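Local coordinates for protein purine nucleosidase, (IunH-1) (Sulfolobus solfataricus, PDB 3T8J) that is a member of the nucleoside hydrolase family and carries a bound sodium ion, at residues A[149-154]-A[289-294]; A[259-264]-A[270-275]. One frame throughout, in Å; residues are numbered along the deposited sequence.

Contact 1. Residues A[149-154]-A[289-294]; sequences GAVFGI and AEIVYE
The rings of Phe152 and Tyr293 meet at one corner, CZ of Phe152 lying 3.8 Å from CE2 of Tyr293. On the tyrosine side the approach is at the ring edge, near its plane; on the phenylalanine side it is oblique. With planes inclined at 68° and centroids 6.0 Å apart, the pair is neither a stack nor a T-shaped contact. Also at the tyrosine edge, in the ring plane, a water lies 2.8 Å from Tyr293 OH and donates to Val151 O at 2.9 Å; the hydroxyl has a weak hydrogen bond with Arg257 NH1 as well. Val151 CG2 comes to the same ring carbon as Phe152 obliquely, 3.7 Å from Tyr293 CE2. Val151 holds CG1 opposite its own carbonyl carbon (chi1 -60°), and Val151 CG1 lies a looser 4.3 Å from Ile291 CG2. A branched valine thus serves two neighbours at once. Residues 150-153 form a type I beta turn in the loop after strand 141-147, and Gly153 at its end takes the positive phi that glycine accepts readily. Strand 289-295 lies near one end of the mixed sheet of this nucleoside hydrolase, with 182-185 running parallel to it on one flank and 251-261 antiparallel on the other; the contact lays the loop against its side chains. Asp188 accepts bonds from the backbone N of Val151, Phe152 and Ile154, anchoring the turn. Tyrosine suits this place because its ring packs against carbon while its hydroxyl links through water to the loop backbone. Phe152 also packs on Phe152 of the second subunit.

Contact 2. Residues A[259-264]-A[270-275]; sequences VVIDNT and GMTLVD
Where the regular pairing ends, Asp262 and Gly270 keep the strands together: Gly270 N donates to Asp262 O at 2.8 Å, tilted 28° from the carbonyl plane. This is a beta hairpin, strand 251-261 turning back into strand 272-275. Glycine fits at 270 because its backbone, with phi 83°, would jam a side chain against the preceding carbonyl. Asp262 N adds a bond to Met271 O, and the hydrogen-bonded pair Val260-Leu273 exchanges two nearly straight bonds, Val260 N to Leu273 O and Leu273 N to Val260 O, both 2.8 Å. Val260 and Leu273 share one face, packing on Trp283 and on the second subunit. On the other face, Val259 CG1 approaches Thr272 CB at 4.0 Å, while Ile261 lies alongside Thr272, Ile261 CD1 to Thr272 CG2 at 3.9 Å. Beta-branched residues suit such extended backbone. Thr272 turns its methyl to Ile261, while OG1 probably accepts from Ala150 N. In Asp262, CG anti to the backbone N (chi1 -178°) carries the carboxylate forward, and OD1 accepts from Thr264 N, an Asx turn; OD2 separately pairs with Thr268 OG1. Thr264 N meets OD1 from the anti side but well out of the carboxylate plane, and Thr264 OG1 reaches Asp262 OD1 at 2.8 Å on its syn lone pair.

Both contacts are buried at the same end of the sheet, but contact 2, centred about 18 Å from the centre of the chain against about 14 Å for contact 1, is the more peripheral. Contact 2 joins two adjacent strands, the last of them outermost within the chain, through backbone hydrogen bonds; contact 1 has none across it and relies on apolar and aromatic side chains plus a water bridge, as befits a loop laid on a strand. They meet directly: Ile291 CD1 packs on Val259 CG2 at 3.8 Å and on Val274 CG1 at 3.9 Å, and Ala150 N, 3.1 Å from Thr272 OG1, ties the 149-154 loop to the hairpin's outer strand. Each also reaches the second subunit.

Contact 1. Residues A[149-154]-A[289-294]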
ATOM      1  N   GLY A 149      -4.596  -2.164 -20.773  1.00 20.47           N
ATOM      2  CA  GLY A 149      -5.586  -2.057 -19.741  1.00 20.29           C
ATOM      3  C   GLY A 149      -6.709  -3.067 -19.787  1.00 20.78           C
ATOM      4  O   GLY A 149      -6.883  -3.823 -20.763  1.00 21.71           O
ATOM      5  N   ALA A 150      -7.472  -3.059 -18.705  1.00 20.58           N
ATOM      6  CA  ALA A 150      -8.694  -3.845 -18.559  1.00 21.46           C
ATOM      7  C   ALA A 150      -9.680  -2.959 -17.804  1.00 22.96           C
ATOM      8  O   ALA A 150      -9.560  -2.722 -16.601  1.00 23.47           O
ATOM      9  CB  ALA A 150      -8.412  -5.175 -17.835  1.00 20.92           C
ATOM     10  N   VAL A 151     -10.627  -2.416 -18.548  1.00 23.68           N
ATOM     11  CA  VAL A 151     -11.498  -1.362 -18.009  1.00 25.56           C
ATOM     12  C   VAL A 151     -12.716  -1.924 -17.314  1.00 26.40           C
ATOM     13  O   VAL A 151     -13.509  -1.161 -16.737  1.00 29.37           O
ATOM     14  CB  VAL A 151     -11.855  -0.334 -19.087  1.00 25.33           C
ATOM     15  CG1 VAL A 151     -10.562   0.318 -19.619  1.00 26.48           C
ATOM     16  CG2 VAL A 151     -12.640  -0.984 -20.222  1.00 27.50           C
ATOM     17  N   PHE A 152     -12.903  -3.248 -17.364  1.00 26.72           N
ATOM     18  CA  PHE A 152     -13.896  -3.924 -16.535  1.00 28.06           C
ATOM     19  C   PHE A 152     -13.200  -4.918 -15.586  1.00 27.02           C
ATOM     20  O   PHE A 152     -13.818  -5.817 -15.026  1.00 29.10           O
ATOM     21  CB  PHE A 152     -14.892  -4.645 -17.436  1.00 27.98           C
ATOM     22  CG  PHE A 152     -15.648  -3.736 -18.354  1.00 31.20           C
ATOM     23  CD1 PHE A 152     -16.633  -2.900 -17.855  1.00 33.94           C
ATOM     24  CD2 PHE A 152     -15.379  -3.711 -19.716  1.00 32.20           C
ATOM     25  CE1 PHE A 152     -17.323  -2.043 -18.712  1.00 34.64           C
ATOM     26  CE2 PHE A 152     -16.068  -2.865 -20.565  1.00 33.48           C
ATOM     27  CZ  PHE A 152     -17.024  -2.044 -20.075  1.00 33.72           C
ATOM     28  N   GLY A 153     -11.899  -4.733 -15.392  1.00 26.60           N
ATOM     29  CA  GLY A 153     -11.128  -5.631 -14.539  1.00 26.37           C
ATOM     30  C   GLY A 153     -11.090  -7.087 -14.983  1.00 26.45           C
ATOM     31  O   GLY A 153     -10.969  -7.958 -14.127  1.00 27.83           O
ATOM     32  N   ILE A 154     -11.237  -7.363 -16.286  1.00 25.56           N
ATOM     33  CA  ILE A 154     -11.133  -8.718 -16.834  1.00 24.98           C
ATOM     34  C   ILE A 154      -9.749  -8.773 -17.480  1.00 23.33           C
ATOM     35  O   ILE A 154      -9.575  -8.408 -18.652  1.00 24.19           O
ATOM     36  CB  ILE A 154     -12.240  -9.058 -17.858  1.00 26.41           C
ATOM     37  CG1 ILE A 154     -13.633  -8.931 -17.229  1.00 29.10           C
ATOM     38  CG2 ILE A 154     -11.997 -10.460 -18.436  1.00 26.99           C
ATOM     39  CD1 ILE A 154     -13.838  -9.696 -15.961  1.00 33.10           C
ATOM     40  N   ALA A 289      -7.568  10.153 -21.249  1.00 23.92           N
ATOM     41  CA  ALA A 289      -7.515   9.143 -22.316  1.00 23.80           C
ATOM     42  C   ALA A 289      -8.853   8.958 -22.966  1.00 24.72           C
ATOM     43  O   ALA A 289      -9.883   9.010 -22.298  1.00 26.81           O
ATOM     44  CB  ALA A 289      -7.017   7.795 -21.775  1.00 22.76           C
ATOM     45  N   GLU A 290      -8.841   8.742 -24.274  1.00 23.72           N
ATOM     46  CA  GLU A 290     -10.024   8.358 -25.006  1.00 24.80           C
ATOM     47  C   GLU A 290      -9.999   6.850 -25.085  1.00 24.46           C
ATOM     48  O   GLU A 290      -9.051   6.293 -25.639  1.00 24.95           O
ATOM     49  CB  GLU A 290     -10.021   8.945 -26.394  1.00 26.74           C
ATOM     50  CG  GLU A 290     -11.239   8.635 -27.189  1.00 30.14           C
ATOM     51  CD  GLU A 290     -11.155   9.256 -28.573  1.00 36.23           C
ATOM     52  OE1 GLU A 290     -10.200   8.908 -29.328  1.00 36.56           O
ATOM     53  OE2 GLU A 290     -12.034  10.074 -28.881  1.00 38.56           O
ATOM     54  N   ILE A 291     -11.021   6.213 -24.557  1.00 23.34           N
ATOM     55  CA  ILE A 291     -11.055   4.750 -24.475  1.00 22.62           C
ATOM     56  C   ILE A 291     -12.027   4.193 -25.518  1.00 23.77           C
ATOM     57  O   ILE A 291     -13.154   4.659 -25.648  1.00 24.97           O
ATOM     58  CB  ILE A 291     -11.473   4.283 -23.056  1.00 22.45           C
ATOM     59  CG1 ILE A 291     -10.583   4.941 -21.994  1.00 23.13           C
ATOM     60  CG2 ILE A 291     -11.516   2.740 -22.986  1.00 22.82           C
ATOM     61  CD1 ILE A 291     -10.925   4.523 -20.513  1.00 25.76           C
ATOM     62  N   VAL A 292     -11.584   3.172 -26.265  1.00 23.16           N
ATOM     63  CA  VAL A 292     -12.435   2.485 -27.234  1.00 25.00           C
ATOM     64  C   VAL A 292     -13.188   1.358 -26.533  1.00 25.81           C
ATOM     65  O   VAL A 292     -12.571   0.483 -25.916  1.00 25.23           O
ATOM     66  CB  VAL A 292     -11.601   1.921 -28.403  1.00 24.71           C
ATOM     67  CG1 VAL A 292     -12.463   1.057 -29.340  1.00 26.31           C
ATOM     68  CG2 VAL A 292     -10.911   3.079 -29.161  1.00 26.11           C
ATOM     69  N   TYR A 293     -14.517   1.386 -26.608  1.00 26.93           N
ATOM     70  CA  TYR A 293     -15.363   0.396 -25.938  1.00 28.03           C
ATOM     71  C   TYR A 293     -16.017  -0.604 -26.894  1.00 29.85           C
ATOM     72  O   TYR A 293     -16.454  -1.664 -26.447  1.00 31.28           O
ATOM     73  CB  TYR A 293     -16.437   1.102 -25.080  1.00 28.57           C
ATOM     74  CG  TYR A 293     -15.921   1.600 -23.739  1.00 28.33           C
ATOM     75  CD1 TYR A 293     -15.425   2.896 -23.559  1.00 30.07           C
ATOM     76  CD2 TYR A 293     -15.899   0.755 -22.636  1.00 28.08           C
ATOM     77  CE1 TYR A 293     -14.956   3.320 -22.297  1.00 29.32           C
ATOM     78  CE2 TYR A 293     -15.431   1.176 -21.386  1.00 28.15           C
ATOM     79  CZ  TYR A 293     -14.940   2.459 -21.230  1.00 30.16           C
ATOM     80  OH  TYR A 293     -14.470   2.842 -19.969  1.00 32.03           O
ATOM     81  N   GLU A 294     -16.100  -0.281 -28.187  1.00 30.26           N
ATOM     82  CA  GLU A 294     -16.687  -1.166 -29.203  1.00 32.15           C
ATOM     83  C   GLU A 294     -16.008  -0.952 -30.569  1.00 32.37           C
ATOM     84  O   GLU A 294     -15.512   0.153 -30.853  1.00 31.31           O
ATOM     85  CB  GLU A 294     -18.207  -0.914 -29.348  1.00 34.93           C
ATOM     86  CG  GLU A 294     -19.055  -1.089 -28.073  1.00 37.96           C
ATOM     87  CD  GLU A 294     -20.537  -0.759 -28.286  1.00 45.69           C
ATOM     88  OE1 GLU A 294     -21.060  -0.935 -29.413  1.00 49.43           O
ATOM     89  OE2 GLU A 294     -21.175  -0.316 -27.307  1.00 48.75           O
TER
HETATM   90  O   HOH W   1     -14.833   1.259 -17.684  1.00 25.57           O

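Contact 2. Residues A[259-264]-A[270-275]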
ATOM      1  N   VAL A 259      -8.190   7.935 -16.250  1.00 20.75           N
ATOM      2  CA  VAL A 259      -7.590   6.602 -15.974  1.00 19.90           C
ATOM      3  C   VAL A 259      -6.458   6.758 -14.960  1.00 19.35           C
ATOM      4  O   VAL A 259      -5.541   7.565 -15.168  1.00 21.07           O
ATOM      5  CB  VAL A 259      -7.018   5.986 -17.240  1.00 19.42           C
ATOM      6  CG1 VAL A 259      -6.406   4.591 -16.909  1.00 20.45           C
ATOM      7  CG2 VAL A 259      -8.089   5.855 -18.344  1.00 22.13           C
ATOM      8  N   VAL A 260      -6.525   5.973 -13.867  1.00 18.79           N
ATOM      9  CA  VAL A 260      -5.471   5.906 -12.870  1.00 18.57           C
ATOM     10  C   VAL A 260      -4.786   4.540 -13.019  1.00 17.64           C
ATOM     11  O   VAL A 260      -5.500   3.556 -13.184  1.00 19.74           O
ATOM     12  CB  VAL A 260      -6.006   6.028 -11.466  1.00 19.81           C
ATOM     13  CG1 VAL A 260      -4.889   5.862 -10.434  1.00 21.30           C
ATOM     14  CG2 VAL A 260      -6.646   7.438 -11.276  1.00 22.17           C
ATOM     15  N   ILE A 261      -3.450   4.551 -13.035  1.00 17.82           N
ATOM     16  CA  ILE A 261      -2.671   3.290 -13.101  1.00 17.52           C
ATOM     17  C   ILE A 261      -2.273   2.899 -11.692  1.00 18.84           C
ATOM     18  O   ILE A 261      -1.649   3.676 -10.958  1.00 19.27           O
ATOM     19  CB  ILE A 261      -1.411   3.490 -13.926  1.00 17.48           C
ATOM     20  CG1 ILE A 261      -1.695   4.081 -15.305  1.00 18.79           C
ATOM     21  CG2 ILE A 261      -0.627   2.148 -14.020  1.00 18.38           C
ATOM     22  CD1 ILE A 261      -2.617   3.222 -16.191  1.00 19.08           C
ATOM     23  N   ASP A 262      -2.579   1.662 -11.311  1.00 18.10           N
ATOM     24  CA  ASP A 262      -2.095   1.108 -10.031  1.00 18.87           C
ATOM     25  C   ASP A 262      -0.637   0.636 -10.210  1.00 18.98           C
ATOM     26  O   ASP A 262      -0.374  -0.286 -11.004  1.00 18.27           O
ATOM     27  CB  ASP A 262      -2.979  -0.038  -9.560  1.00 18.91           C
ATOM     28  CG  ASP A 262      -2.542  -0.604  -8.211  1.00 20.66           C
ATOM     29  OD1 ASP A 262      -1.339  -0.919  -8.033  1.00 21.77           O
ATOM     30  OD2 ASP A 262      -3.416  -0.763  -7.321  1.00 22.59           O
ATOM     31  N   ASN A 263       0.307   1.355  -9.589  1.00 18.61           N
ATOM     32  CA  ASN A 263       1.736   1.023  -9.672  1.00 19.11           C
ATOM     33  C   ASN A 263       2.287   0.500  -8.350  1.00 19.70           C
ATOM     34  O   ASN A 263       3.473   0.655  -8.047  1.00 20.79           O
ATOM     35  CB  ASN A 263       2.566   2.203 -10.204  1.00 18.91           C
ATOM     36  CG  ASN A 263       2.655   3.349  -9.212  1.00 20.89           C
ATOM     37  OD1 ASN A 263       1.682   3.631  -8.472  1.00 23.35           O
ATOM     38  ND2 ASN A 263       3.801   4.043  -9.197  1.00 21.02           N
ATOM     39  N   THR A 264       1.410  -0.110  -7.552  1.00 20.83           N
ATOM     40  CA  THR A 264       1.850  -0.795  -6.351  1.00 21.86           C
ATOM     41  C   THR A 264       2.395  -2.180  -6.699  1.00 22.96           C
ATOM     42  O   THR A 264       2.252  -2.652  -7.822  1.00 21.80           O
ATOM     43  CB  THR A 264       0.699  -0.976  -5.312  1.00 22.01           C
ATOM     44  OG1 THR A 264      -0.211  -2.000  -5.764  1.00 22.38           O
ATOM     45  CG2 THR A 264      -0.035   0.359  -5.060  1.00 23.28           C
ATOM     46  N   GLY A 270      -0.958  -2.980 -11.727  1.00 16.99           N
ATOM     47  CA  GLY A 270      -1.230  -2.936 -13.152  1.00 16.07           C
ATOM     48  C   GLY A 270      -2.647  -2.671 -13.578  1.00 15.84           C
ATOM     49  O   GLY A 270      -2.900  -2.546 -14.779  1.00 16.84           O
ATOM     50  N   MET A 271      -3.567  -2.531 -12.623  1.00 16.17           N
ATOM     51  CA  MET A 271      -4.942  -2.185 -12.969  1.00 16.93           C
ATOM     52  C   MET A 271      -5.045  -0.788 -13.559  1.00 17.09           C
ATOM     53  O   MET A 271      -4.286   0.125 -13.202  1.00 17.57           O
ATOM     54  CB  MET A 271      -5.887  -2.271 -11.765  1.00 17.13           C
ATOM     55  CG  MET A 271      -6.140  -3.701 -11.274  1.00 17.86           C
ATOM     56  SD  MET A 271      -7.463  -3.853 -10.077  1.00 21.09           S
ATOM     57  CE  MET A 271      -8.838  -3.690 -11.139  1.00 22.58           C
ATOM     58  N   THR A 272      -5.932  -0.681 -14.532  1.00 17.35           N
ATOM     59  CA  THR A 272      -6.383   0.629 -15.077  1.00 17.13           C
ATOM     60  C   THR A 272      -7.754   0.937 -14.462  1.00 18.09           C
ATOM     61  O   THR A 272      -8.768   0.294 -14.791  1.00 19.31           O
ATOM     62  CB  THR A 272      -6.477   0.584 -16.607  1.00 17.91           C
ATOM     63  OG1 THR A 272      -7.297  -0.527 -17.001  1.00 18.72           O
ATOM     64  CG2 THR A 272      -5.092   0.450 -17.260  1.00 19.38           C
ATOM     65  N   LEU A 273      -7.771   1.917 -13.553  1.00 18.84           N
ATOM     66  CA  LEU A 273      -8.964   2.294 -12.770  1.00 19.18           C
ATOM     67  C   LEU A 273      -9.592   3.521 -13.441  1.00 20.09           C
ATOM     68  O   LEU A 273      -8.951   4.553 -13.506  1.00 21.72           O
ATOM     69  CB  LEU A 273      -8.542   2.606 -11.340  1.00 19.77           C
ATOM     70  CG  LEU A 273      -7.705   1.461 -10.708  1.00 20.50           C
ATOM     71  CD1 LEU A 273      -6.913   1.954  -9.514  1.00 26.53           C
ATOM     72  CD2 LEU A 273      -8.539   0.195 -10.420  1.00 20.46           C
ATOM     73  N   VAL A 274     -10.827   3.354 -13.905  1.00 20.39           N
ATOM     74  CA  VAL A 274     -11.440   4.353 -14.802  1.00 22.10           C
ATOM     75  C   VAL A 274     -12.600   5.104 -14.127  1.00 21.76           C
ATOM     76  O   VAL A 274     -13.601   4.498 -13.723  1.00 22.46           O
ATOM     77  CB  VAL A 274     -11.924   3.696 -16.083  1.00 23.11           C
ATOM     78  CG1 VAL A 274     -12.549   4.732 -17.015  1.00 25.12           C
ATOM     79  CG2 VAL A 274     -10.755   2.978 -16.816  1.00 24.53           C
ATOM     80  N   ASP A 275     -12.441   6.425 -13.982  1.00 22.25           N
ATOM     81  CA  ASP A 275     -13.494   7.314 -13.498  1.00 22.83           C
ATOM     82  C   ASP A 275     -14.342   7.715 -14.699  1.00 24.02           C
ATOM     83  O   ASP A 275     -13.830   8.331 -15.650  1.00 23.74           O
ATOM     84  CB  ASP A 275     -12.853   8.513 -12.792  1.00 24.12           C
ATOM     85  CG  ASP A 275     -13.861   9.387 -12.036  1.00 25.12           C
ATOM     86  OD1 ASP A 275     -15.077   9.226 -12.235  1.00 27.51           O
ATOM     87  OD2 ASP A 275     -13.396  10.159 -11.155  1.00 28.92           O
TER